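Local coordinates for hypothetical protein TT1466 (Thermus thermophilus, PDB 1IUK) that is of unknown function but probably binds coenzyme A through a Rossmann-like domain, at residues A17-H22 / L74-P79. Sequence-based numbering, arbitrary orientation.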
loop_
_atom_site.group_PDB
_atom_site.type_symbol
_atom_site.label_atom_id
_atom_site.label_comp_id
_atom_site.label_asym_id
_atom_site.label_seq_id
_atom_site.Cartn_x
_atom_site.Cartn_y
_atom_site.Cartn_z
ATOM N N ALA A 17 -4.425 -0.663 2.087
ATOM C CA ALA A 17 -4.527 -1.883 1.299
ATOM C C ALA A 17 -3.096 -2.260 0.924
ATOM O O ALA A 17 -2.321 -1.418 0.501
ATOM C CB ALA A 17 -5.373 -1.643 0.027
ATOM N N VAL A 18 -2.746 -3.530 1.101
ATOM C CA VAL A 18 -1.404 -4.003 0.783
ATOM C C VAL A 18 -1.456 -4.833 -0.495
ATOM O O VAL A 18 -1.978 -5.954 -0.514
ATOM C CB VAL A 18 -0.829 -4.861 1.947
ATOM C CG1 VAL A 18 0.559 -5.380 1.584
ATOM C CG2 VAL A 18 -0.785 -4.019 3.240
ATOM N N LEU A 19 -0.927 -4.264 -1.564
ATOM C CA LEU A 19 -0.932 -4.941 -2.843
ATOM C C LEU A 19 0.284 -5.850 -2.906
ATOM O O LEU A 19 1.427 -5.380 -2.937
ATOM C CB LEU A 19 -0.901 -3.912 -3.975
ATOM C CG LEU A 19 -1.191 -4.490 -5.353
ATOM C CD1 LEU A 19 -2.651 -4.896 -5.427
ATOM C CD2 LEU A 19 -0.834 -3.466 -6.408
ATOM N N GLY A 20 0.027 -7.154 -2.938
ATOM C CA GLY A 20 1.111 -8.121 -2.973
ATOM C C GLY A 20 1.353 -8.692 -1.580
ATOM O O GLY A 20 2.434 -9.220 -1.308
ATOM N N ALA A 21 0.339 -8.578 -0.713
ATOM C CA ALA A 21 0.374 -9.068 0.672
ATOM C C ALA A 21 0.842 -10.512 0.694
ATOM O O ALA A 21 0.372 -11.321 -0.105
ATOM C CB ALA A 21 -1.006 -8.977 1.288
ATOM N N HIS A 22 1.741 -10.844 1.622
ATOM C CA HIS A 22 2.286 -12.197 1.691
ATOM C C HIS A 22 2.019 -12.923 3.008
ATOM O O HIS A 22 1.898 -12.301 4.056
ATOM C CB HIS A 22 3.789 -12.160 1.425
ATOM C CG HIS A 22 4.326 -13.440 0.868
ATOM N ND1 HIS A 22 4.755 -13.564 -0.436
ATOM C CD2 HIS A 22 4.469 -14.664 1.428
ATOM C CE1 HIS A 22 5.137 -14.808 -0.657
ATOM N NE2 HIS A 22 4.973 -15.496 0.459
ATOM N N LEU A 74 -2.419 2.906 -0.446
ATOM C CA LEU A 74 -2.221 1.644 -1.148
ATOM C C LEU A 74 -0.720 1.371 -1.034
ATOM O O LEU A 74 0.091 2.035 -1.686
ATOM C CB LEU A 74 -2.634 1.736 -2.627
ATOM C CG LEU A 74 -2.408 0.431 -3.410
ATOM C CD1 LEU A 74 -3.365 -0.633 -2.923
ATOM C CD2 LEU A 74 -2.584 0.674 -4.897
ATOM N N ASP A 75 -0.354 0.430 -0.161
ATOM C CA ASP A 75 1.051 0.058 0.060
ATOM C C ASP A 75 1.343 -1.043 -0.952
ATOM O O ASP A 75 0.832 -2.155 -0.831
ATOM C CB ASP A 75 1.215 -0.467 1.488
ATOM C CG ASP A 75 2.658 -0.451 1.974
ATOM O OD1 ASP A 75 3.532 0.203 1.359
ATOM O OD2 ASP A 75 2.906 -1.107 3.007
ATOM N N VAL A 76 2.156 -0.705 -1.949
ATOM C CA VAL A 76 2.486 -1.602 -3.044
ATOM C C VAL A 76 3.806 -2.348 -2.914
ATOM O O VAL A 76 4.880 -1.743 -2.852
ATOM C CB VAL A 76 2.494 -0.818 -4.394
ATOM C CG1 VAL A 76 2.660 -1.777 -5.569
ATOM C CG2 VAL A 76 1.194 -0.026 -4.541
ATOM N N PHE A 77 3.711 -3.672 -2.906
ATOM C CA PHE A 77 4.887 -4.522 -2.815
ATOM C C PHE A 77 5.159 -5.247 -4.139
ATOM O O PHE A 77 6.161 -5.960 -4.260
ATOM C CB PHE A 77 4.707 -5.551 -1.689
ATOM C CG PHE A 77 4.832 -4.965 -0.299
ATOM C CD1 PHE A 77 6.071 -4.913 0.345
ATOM C CD2 PHE A 77 3.714 -4.462 0.356
ATOM C CE1 PHE A 77 6.188 -4.362 1.631
ATOM C CE2 PHE A 77 3.821 -3.909 1.640
ATOM C CZ PHE A 77 5.065 -3.863 2.275
ATOM N N ARG A 78 4.277 -5.078 -5.129
ATOM C CA ARG A 78 4.473 -5.744 -6.428
ATOM C C ARG A 78 5.619 -5.078 -7.185
ATOM O O ARG A 78 5.765 -3.859 -7.149
ATOM C CB ARG A 78 3.179 -5.729 -7.231
ATOM C CG ARG A 78 1.989 -6.259 -6.430
ATOM C CD ARG A 78 1.537 -7.643 -6.863
ATOM N NE ARG A 78 2.642 -8.498 -7.262
ATOM C CZ ARG A 78 2.734 -9.100 -8.447
ATOM N NH1 ARG A 78 1.785 -8.943 -9.363
ATOM N NH2 ARG A 78 3.782 -9.865 -8.718
ATOM N N PRO A 79 6.461 -5.881 -7.870
ATOM C CA PRO A 79 7.622 -5.396 -8.632
ATOM C C PRO A 79 7.259 -4.502 -9.786
ATOM O O PRO A 79 6.144 -4.573 -10.274
ATOM C CB PRO A 79 8.332 -6.672 -9.087
ATOM C CG PRO A 79 7.306 -7.730 -9.016
ATOM C CD PRO A 79 6.306 -7.341 -7.967
#
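V18 and F77 meet where the two strands run out: CG1 of V18, anti to the backbone N (chi1 178°), comes obliquely to the ring and lies 3.5 Å from F77 CD2 and nearly as near CE2. The O of L19 sits at the edge of the same ring, close to its plane, and accepts the backbone N-H of F77 at 2.9 Å. This bond is the last of a parallel ladder in which D75 N binds A17 O and L19 N binds D75 O, both at 2.8 Å, so that D75 is gripped through both its N and its O. Strands 15-19 and 73-76 are adjacent in a five-stranded parallel sheet of order 2-1-3-4-5, a Rossmann-like CoA-binding fold, and this pair lies near the centre of the chain. On the face bearing A17, L19, L74 and V76 the packing is largely aliphatic: L74 CD1 reaches A17 CB at 3.7 Å, L19 and V76 lie side by side, and R78 crosses L19 at about a right angle, CG to CG 3.8 Å. On the other face D75 OD1 is hydrogen-bonded to Q101 NE2, and helix 28-38 touches V18 and F77. The fit opens only past partly exposed G20 and R78, where a bend at chi2 (-107°) brings R78 CD to 3.9 Å from G20 CA; beyond them A21, H22 and P79 make no contact across the segments.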